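Local coordinates for protein pilin (Streptococcus pyogenes serotype M1, PDB 3GLD) that forms the pilus backbone as a covalently linked stack of subunits, needed for adhesion to host cells, bacterial aggregation and biofilm formation, at residues V102-D116 with V149-T161. The protein carries 2 engineered substitutions. Sequence-based numbering, arbitrary orientation.
Engineered in segment 102-116: Ala104 (natural residue Glu).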
ATOM      1  N   VAL A 102       2.988   3.884  22.038  1.00 26.10           N
ATOM      2  CA  VAL A 102       3.286   4.236  20.657  1.00 27.05           C
ATOM      3  C   VAL A 102       2.268   3.554  19.738  1.00 27.97           C
ATOM      4  O   VAL A 102       2.095   2.333  19.813  1.00 27.86           O
ATOM      5  CB  VAL A 102       4.693   3.787  20.261  1.00 26.82           C
ATOM      6  CG1 VAL A 102       4.943   4.026  18.753  1.00 27.50           C
ATOM      7  CG2 VAL A 102       5.737   4.528  21.100  1.00 26.43           C
ATOM      8  N   THR A 103       1.609   4.351  18.895  1.00 29.51           N
ATOM      9  CA  THR A 103       0.583   3.858  17.963  1.00 31.15           C
ATOM     10  C   THR A 103       0.808   4.417  16.546  1.00 32.13           C
ATOM     11  O   THR A 103       1.533   5.402  16.360  1.00 31.76           O
ATOM     12  CB  THR A 103      -0.850   4.206  18.424  1.00 30.80           C
ATOM     13  OG1 THR A 103      -0.951   5.615  18.676  1.00 31.42           O
ATOM     14  CG2 THR A 103      -1.239   3.420  19.695  1.00 32.20           C
ATOM     15  N   ALA A 104       0.211   3.754  15.559  1.00 33.36           N
ATOM     16  CA  ALA A 104       0.235   4.241  14.178  1.00 34.94           C
ATOM     17  C   ALA A 104      -1.055   4.985  13.943  1.00 36.01           C
ATOM     18  O   ALA A 104      -2.137   4.439  14.192  1.00 35.82           O
ATOM     19  CB  ALA A 104       0.369   3.080  13.204  1.00 34.48           C
ATOM     20  N   GLU A 105      -0.945   6.238  13.509  1.00 37.76           N
ATOM     21  CA  GLU A 105      -2.112   7.036  13.134  1.00 40.58           C
ATOM     22  C   GLU A 105      -2.829   6.474  11.902  1.00 42.00           C
ATOM     23  O   GLU A 105      -2.184   5.928  10.997  1.00 42.24           O
ATOM     24  CB  GLU A 105      -1.707   8.478  12.848  1.00 40.91           C
ATOM     25  CG  GLU A 105      -1.365   9.281  14.077  1.00 42.31           C
ATOM     26  CD  GLU A 105      -2.588   9.750  14.846  1.00 45.39           C
ATOM     27  OE1 GLU A 105      -3.475  10.406  14.241  1.00 46.01           O
ATOM     28  OE2 GLU A 105      -2.649   9.477  16.069  1.00 46.05           O
ATOM     29  N   LYS A 106      -4.155   6.609  11.870  1.00 43.71           N
ATOM     30  CA  LYS A 106      -4.950   6.200  10.690  1.00 45.56           C
ATOM     31  C   LYS A 106      -6.090   7.182  10.367  1.00 46.17           C
ATOM     32  O   LYS A 106      -7.264   6.857  10.522  1.00 46.76           O
ATOM     33  CB  LYS A 106      -5.463   4.749  10.827  1.00 45.71           C
ATOM     34  CG  LYS A 106      -6.252   4.441  12.103  1.00 47.08           C
ATOM     35  CD  LYS A 106      -7.359   3.402  11.855  1.00 50.86           C
ATOM     36  CE  LYS A 106      -6.867   1.971  12.063  1.00 52.47           C
ATOM     37  NZ  LYS A 106      -7.905   0.950  11.680  1.00 54.42           N
ATOM     38  N   ILE A 107      -5.726   8.371   9.893  1.00 47.10           N
ATOM     39  CA  ILE A 107      -6.675   9.472   9.701  1.00 47.80           C
ATOM     40  C   ILE A 107      -6.959   9.772   8.225  1.00 48.00           C
ATOM     41  O   ILE A 107      -8.123   9.808   7.813  1.00 48.51           O
ATOM     42  CB  ILE A 107      -6.238  10.769  10.481  1.00 48.15           C
ATOM     43  CG1 ILE A 107      -7.134  11.967  10.117  1.00 48.83           C
ATOM     44  CG2 ILE A 107      -4.732  11.073  10.281  1.00 48.93           C
ATOM     45  CD1 ILE A 107      -7.143  13.084  11.155  1.00 50.75           C
ATOM     46  N   ASP A 108      -5.905   9.998   7.438  1.00 47.64           N
ATOM     47  CA  ASP A 108      -6.055  10.182   5.991  1.00 47.23           C
ATOM     48  C   ASP A 108      -5.762   8.827   5.335  1.00 45.81           C
ATOM     49  O   ASP A 108      -4.648   8.590   4.850  1.00 46.06           O
ATOM     50  CB  ASP A 108      -5.116  11.284   5.467  1.00 47.71           C
ATOM     51  CG  ASP A 108      -5.208  12.586   6.281  1.00 49.83           C
ATOM     52  OD1 ASP A 108      -6.337  13.091   6.525  1.00 51.32           O
ATOM     53  OD2 ASP A 108      -4.132  13.113   6.666  1.00 51.92           O
ATOM     54  N   LYS A 109      -6.758   7.941   5.369  1.00 43.64           N
ATOM     55  CA  LYS A 109      -6.602   6.546   4.956  1.00 42.13           C
ATOM     56  C   LYS A 109      -6.306   6.436   3.460  1.00 40.31           C
ATOM     57  O   LYS A 109      -7.041   6.975   2.637  1.00 39.82           O
ATOM     58  CB  LYS A 109      -7.851   5.734   5.313  1.00 42.33           C
ATOM     59  CG  LYS A 109      -8.090   5.575   6.820  1.00 45.69           C
ATOM     60  CD  LYS A 109      -9.496   5.048   7.138  1.00 49.49           C
ATOM     61  CE  LYS A 109      -9.520   3.525   7.251  1.00 51.54           C
ATOM     62  NZ  LYS A 109     -10.919   2.985   7.132  1.00 53.30           N
ATOM     63  N   VAL A 110      -5.214   5.758   3.135  1.00 38.30           N
ATOM     64  CA  VAL A 110      -4.779   5.554   1.754  1.00 36.60           C
ATOM     65  C   VAL A 110      -5.577   4.381   1.194  1.00 35.51           C
ATOM     66  O   VAL A 110      -5.632   3.318   1.818  1.00 34.80           O
ATOM     67  CB  VAL A 110      -3.271   5.220   1.711  1.00 36.92           C
ATOM     68  CG1 VAL A 110      -2.757   5.013   0.282  1.00 35.91           C
ATOM     69  CG2 VAL A 110      -2.472   6.291   2.456  1.00 36.82           C
ATOM     70  N   PRO A 111      -6.192   4.563   0.005  1.00 34.65           N
ATOM     71  CA  PRO A 111      -6.991   3.491  -0.610  1.00 33.77           C
ATOM     72  C   PRO A 111      -6.205   2.194  -0.778  1.00 32.48           C
ATOM     73  O   PRO A 111      -5.039   2.225  -1.150  1.00 32.00           O
ATOM     74  CB  PRO A 111      -7.379   4.079  -1.975  1.00 34.17           C
ATOM     75  CG  PRO A 111      -7.231   5.567  -1.797  1.00 34.23           C
ATOM     76  CD  PRO A 111      -6.052   5.714  -0.901  1.00 34.50           C
ATOM     77  N   GLY A 112      -6.854   1.071  -0.476  1.00 31.85           N
ATOM     78  CA  GLY A 112      -6.221  -0.240  -0.518  1.00 30.58           C
ATOM     79  C   GLY A 112      -5.349  -0.617   0.679  1.00 30.63           C
ATOM     80  O   GLY A 112      -4.842  -1.744   0.735  1.00 30.04           O
ATOM     81  N   VAL A 113      -5.141   0.312   1.615  1.00 30.04           N
ATOM     82  CA  VAL A 113      -4.268   0.040   2.779  1.00 30.56           C
ATOM     83  C   VAL A 113      -5.023  -0.365   4.041  1.00 31.02           C
ATOM     84  O   VAL A 113      -5.941   0.316   4.469  1.00 31.94           O
ATOM     85  CB  VAL A 113      -3.316   1.232   3.113  1.00 30.44           C
ATOM     86  CG1 VAL A 113      -2.493   0.929   4.370  1.00 28.26           C
ATOM     87  CG2 VAL A 113      -2.395   1.524   1.917  1.00 27.35           C
ATOM     88  N   SER A 114      -4.618  -1.490   4.611  1.00 32.37           N
ATOM     89  CA  SER A 114      -5.103  -1.945   5.903  1.00 33.96           C
ATOM     90  C   SER A 114      -4.062  -1.576   6.951  1.00 34.29           C
ATOM     91  O   SER A 114      -2.893  -1.957   6.832  1.00 34.34           O
ATOM     92  CB  SER A 114      -5.280  -3.457   5.891  1.00 33.93           C
ATOM     93  OG  SER A 114      -6.263  -3.839   4.945  1.00 36.28           O
ATOM     94  N   TYR A 115      -4.498  -0.849   7.976  1.00 35.11           N
ATOM     95  CA  TYR A 115      -3.591  -0.270   8.951  1.00 36.19           C
ATOM     96  C   TYR A 115      -3.268  -1.186  10.123  1.00 36.53           C
ATOM     97  O   TYR A 115      -4.152  -1.873  10.657  1.00 36.48           O
ATOM     98  CB  TYR A 115      -4.144   1.076   9.430  1.00 36.53           C
ATOM     99  CG  TYR A 115      -3.945   2.159   8.393  1.00 37.79           C
ATOM    100  CD1 TYR A 115      -2.819   2.985   8.427  1.00 37.57           C
ATOM    101  CD2 TYR A 115      -4.862   2.330   7.353  1.00 38.91           C
ATOM    102  CE1 TYR A 115      -2.631   3.972   7.467  1.00 38.00           C
ATOM    103  CE2 TYR A 115      -4.680   3.304   6.385  1.00 38.37           C
ATOM    104  CZ  TYR A 115      -3.564   4.117   6.440  1.00 38.26           C
ATOM    105  OH  TYR A 115      -3.399   5.078   5.479  1.00 36.75           O
ATOM    106  N   ASP A 116      -1.994  -1.201  10.509  1.00 36.89           N
ATOM    107  CA  ASP A 116      -1.559  -1.911  11.711  1.00 37.08           C
ATOM    108  C   ASP A 116      -2.191  -1.289  12.952  1.00 37.05           C
ATOM    109  O   ASP A 116      -2.052  -0.087  13.207  1.00 36.95           O
ATOM    110  CB  ASP A 116      -0.034  -1.906  11.824  1.00 37.37           C
ATOM    111  CG  ASP A 116       0.481  -2.936  12.821  1.00 37.71           C
ATOM    112  OD1 ASP A 116      -0.283  -3.313  13.734  1.00 38.94           O
ATOM    113  OD2 ASP A 116       1.642  -3.378  12.681  1.00 36.21           O
ATOM    114  N   VAL A 149      10.586  -6.164  22.008  1.00 41.85           N
ATOM    115  CA  VAL A 149      10.801  -6.169  20.560  1.00 40.68           C
ATOM    116  C   VAL A 149      11.006  -4.753  20.036  1.00 40.23           C
ATOM    117  O   VAL A 149      10.618  -3.794  20.705  1.00 40.01           O
ATOM    118  CB  VAL A 149       9.608  -6.825  19.786  1.00 40.81           C
ATOM    119  CG1 VAL A 149       9.634  -8.349  19.912  1.00 40.52           C
ATOM    120  CG2 VAL A 149       8.249  -6.250  20.221  1.00 40.28           C
ATOM    121  N   PRO A 150      11.627  -4.619  18.838  1.00 39.67           N
ATOM    122  CA  PRO A 150      11.704  -3.327  18.162  1.00 39.04           C
ATOM    123  C   PRO A 150      10.320  -2.784  17.860  1.00 38.26           C
ATOM    124  O   PRO A 150       9.370  -3.554  17.706  1.00 38.07           O
ATOM    125  CB  PRO A 150      12.414  -3.662  16.845  1.00 38.91           C
ATOM    126  CG  PRO A 150      13.267  -4.824  17.193  1.00 39.79           C
ATOM    127  CD  PRO A 150      12.406  -5.646  18.120  1.00 39.32           C
ATOM    128  N   ILE A 151      10.209  -1.465  17.798  1.00 37.41           N
ATOM    129  CA  ILE A 151       8.963  -0.829  17.411  1.00 36.99           C
ATOM    130  C   ILE A 151       8.870  -0.954  15.886  1.00 37.35           C
ATOM    131  O   ILE A 151       9.616  -0.312  15.133  1.00 37.61           O
ATOM    132  CB  ILE A 151       8.894   0.657  17.872  1.00 36.84           C
ATOM    133  CG1 ILE A 151       9.286   0.817  19.356  1.00 37.16           C
ATOM    134  CG2 ILE A 151       7.514   1.254  17.591  1.00 36.02           C
ATOM    135  CD1 ILE A 151       8.563  -0.121  20.336  1.00 36.19           C
ATOM    136  N   GLN A 152       7.972  -1.824  15.452  1.00 37.20           N
ATOM    137  CA  GLN A 152       7.763  -2.115  14.041  1.00 36.76           C
ATOM    138  C   GLN A 152       6.270  -2.087  13.764  1.00 35.85           C
ATOM    139  O   GLN A 152       5.465  -2.563  14.578  1.00 34.53           O
ATOM    140  CB  GLN A 152       8.355  -3.481  13.682  1.00 37.32           C
ATOM    141  CG  GLN A 152       9.822  -3.419  13.267  1.00 39.58           C
ATOM    142  CD  GLN A 152      10.588  -4.717  13.476  1.00 43.87           C
ATOM    143  OE1 GLN A 152      10.002  -5.792  13.650  1.00 45.93           O
ATOM    144  NE2 GLN A 152      11.921  -4.616  13.472  1.00 45.26           N
ATOM    145  N   PHE A 153       5.916  -1.495  12.627  1.00 35.43           N
ATOM    146  CA  PHE A 153       4.543  -1.474  12.142  1.00 35.15           C
ATOM    147  C   PHE A 153       4.484  -2.022  10.700  1.00 35.81           C
ATOM    148  O   PHE A 153       5.346  -1.708   9.871  1.00 36.25           O
ATOM    149  CB  PHE A 153       3.988  -0.052  12.198  1.00 34.39           C
ATOM    150  CG  PHE A 153       3.695   0.435  13.595  1.00 34.04           C
ATOM    151  CD1 PHE A 153       2.517   0.076  14.243  1.00 33.20           C
ATOM    152  CD2 PHE A 153       4.589   1.281  14.254  1.00 32.55           C
ATOM    153  CE1 PHE A 153       2.229   0.534  15.542  1.00 33.55           C
ATOM    154  CE2 PHE A 153       4.310   1.752  15.535  1.00 32.01           C
ATOM    155  CZ  PHE A 153       3.127   1.374  16.181  1.00 32.94           C
ATOM    156  N   LYS A 154       3.473  -2.838  10.404  1.00 35.96           N
ATOM    157  CA  LYS A 154       3.360  -3.465   9.081  1.00 36.29           C
ATOM    158  C   LYS A 154       1.948  -3.262   8.544  1.00 35.68           C
ATOM    159  O   LYS A 154       1.036  -3.980   8.930  1.00 35.89           O
ATOM    160  CB  LYS A 154       3.704  -4.961   9.154  1.00 36.89           C
ATOM    161  CG  LYS A 154       3.793  -5.661   7.776  1.00 38.44           C
ATOM    162  CD  LYS A 154       4.527  -7.016   7.806  1.00 39.70           C
ATOM    163  CE  LYS A 154       3.658  -8.122   8.401  1.00 43.91           C
ATOM    164  NZ  LYS A 154       4.184  -9.494   8.095  1.00 45.54           N
ATOM    165  N   ASN A 155       1.765  -2.243   7.707  1.00 34.94           N
ATOM    166  CA  ASN A 155       0.513  -2.080   6.982  1.00 34.89           C
ATOM    167  C   ASN A 155       0.486  -2.997   5.756  1.00 34.16           C
ATOM    168  O   ASN A 155       1.547  -3.432   5.275  1.00 34.45           O
ATOM    169  CB  ASN A 155       0.307  -0.628   6.560  1.00 34.53           C
ATOM    170  CG  ASN A 155       0.064   0.300   7.736  1.00 36.77           C
ATOM    171  OD1 ASN A 155      -0.222  -0.133   8.871  1.00 36.40           O
ATOM    172  ND2 ASN A 155       0.177   1.595   7.473  1.00 36.92           N
ATOM    173  N   SER A 156      -0.715  -3.309   5.267  1.00 33.37           N
ATOM    174  CA  SER A 156      -0.865  -4.151   4.058  1.00 33.05           C
ATOM    175  C   SER A 156      -1.451  -3.343   2.908  1.00 31.53           C
ATOM    176  O   SER A 156      -2.469  -2.669   3.060  1.00 31.67           O
ATOM    177  CB  SER A 156      -1.720  -5.402   4.319  1.00 33.70           C
ATOM    178  OG  SER A 156      -1.634  -6.298   3.204  1.00 35.91           O
ATOM    179  N   LEU A 157      -0.767  -3.372   1.772  1.00 30.04           N
ATOM    180  CA  LEU A 157      -1.262  -2.704   0.573  1.00 28.55           C
ATOM    181  C   LEU A 157      -1.944  -3.740  -0.317  1.00 27.72           C
ATOM    182  O   LEU A 157      -1.310  -4.675  -0.820  1.00 26.85           O
ATOM    183  CB  LEU A 157      -0.117  -2.032  -0.185  1.00 28.25           C
ATOM    184  CG  LEU A 157      -0.490  -1.377  -1.513  1.00 28.12           C
ATOM    185  CD1 LEU A 157      -1.380  -0.151  -1.323  1.00 27.10           C
ATOM    186  CD2 LEU A 157       0.803  -1.023  -2.268  1.00 26.73           C
ATOM    187  N   ASP A 158      -3.244  -3.572  -0.489  1.00 27.66           N
ATOM    188  CA  ASP A 158      -4.009  -4.425  -1.414  1.00 27.87           C
ATOM    189  C   ASP A 158      -4.082  -3.720  -2.785  1.00 27.53           C
ATOM    190  O   ASP A 158      -3.863  -2.514  -2.892  1.00 27.41           O
ATOM    191  CB  ASP A 158      -5.406  -4.736  -0.839  1.00 28.10           C
ATOM    192  CG  ASP A 158      -6.098  -5.935  -1.537  1.00 30.83           C
ATOM    193  OD1 ASP A 158      -5.518  -6.558  -2.459  1.00 33.05           O
ATOM    194  OD2 ASP A 158      -7.231  -6.255  -1.146  1.00 33.21           O
ATOM    195  N   SER A 159      -4.353  -4.485  -3.832  1.00 27.58           N
ATOM    196  CA  SER A 159      -4.574  -3.909  -5.158  1.00 27.33           C
ATOM    197  C   SER A 159      -5.554  -4.828  -5.854  1.00 26.69           C
ATOM    198  O   SER A 159      -6.019  -5.780  -5.260  1.00 26.93           O
ATOM    199  CB  SER A 159      -3.264  -3.742  -5.917  1.00 26.61           C
ATOM    200  OG  SER A 159      -2.563  -4.958  -5.969  1.00 29.87           O
ATOM    201  N   THR A 160      -5.923  -4.531  -7.088  1.00 26.15           N
ATOM    202  CA  THR A 160      -7.000  -5.288  -7.708  1.00 24.79           C
ATOM    203  C   THR A 160      -6.685  -5.669  -9.164  1.00 24.33           C
ATOM    204  O   THR A 160      -5.555  -5.494  -9.625  1.00 23.49           O
ATOM    205  CB  THR A 160      -8.344  -4.530  -7.563  1.00 24.46           C
ATOM    206  OG1 THR A 160      -9.431  -5.376  -7.958  1.00 26.78           O
ATOM    207  CG2 THR A 160      -8.345  -3.213  -8.372  1.00 25.35           C
ATOM    208  N   THR A 161      -7.659  -6.254  -9.866  1.00 23.99           N
ATOM    209  CA  THR A 161      -7.490  -6.559 -11.285  1.00 23.88           C
ATOM    210  C   THR A 161      -8.668  -6.021 -12.049  1.00 24.26           C
ATOM    211  O   THR A 161      -9.776  -5.914 -11.487  1.00 24.81           O
ATOM    212  CB  THR A 161      -7.404  -8.067 -11.565  1.00 24.08           C
ATOM    213  OG1 THR A 161      -8.623  -8.690 -11.128  1.00 23.61           O
ATOM    214  CG2 THR A 161      -6.199  -8.695 -10.838  1.00 24.61           C
TER
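Backbone pairing joins Val113 and Ser114 to Leu157 and Ser156 in a short antiparallel ladder. Ser114 and Ser156 exchange two hydrogen bonds, with Ser114 N 2.9 Å from Ser156 O, and Asp158 N extends the ladder to Gly112 O (2.7 Å). Gly112 is the third residue of the type II turn from Val110 to Val113, where its positive phi suits a glycine.

Beyond the ladder, side chains take over the pairing. Asn155 OD1 accepts a short, nearly straight bond from Asp116 N (2.6 Å), the donor lying 30° out of the amide's carbonyl plane. Asp116 CG stands anti to its own N (chi1 -164°), bringing OD2 to Lys154 N at 3.0 Å through its anti lone pair, while OD1 bonds Thr118. Asn155 ND2 meets Tyr115 CD1 obliquely at 3.4 Å; the tyrosine hydroxyl in turn accepts a bond from Val110 N, across the turn.

Apolar contacts flank these bonds. Val113 CG2 touches Leu157 CD1, and at the other end Ala104 CB sits over one face of the Phe153 ring, 4.1 Å from its centroid. Val102 CG1 reaches both Phe153 CE2 and Ile151 CG2.

Asn155, which also touches Lys23, is that lysine's partner in the natural isopeptide cross-link, and engineered Ala104 replaces the glutamate that promotes it. This is the cross-link site of an isopeptide-forming pilin domain, whose natural cross-link ties first strand to last.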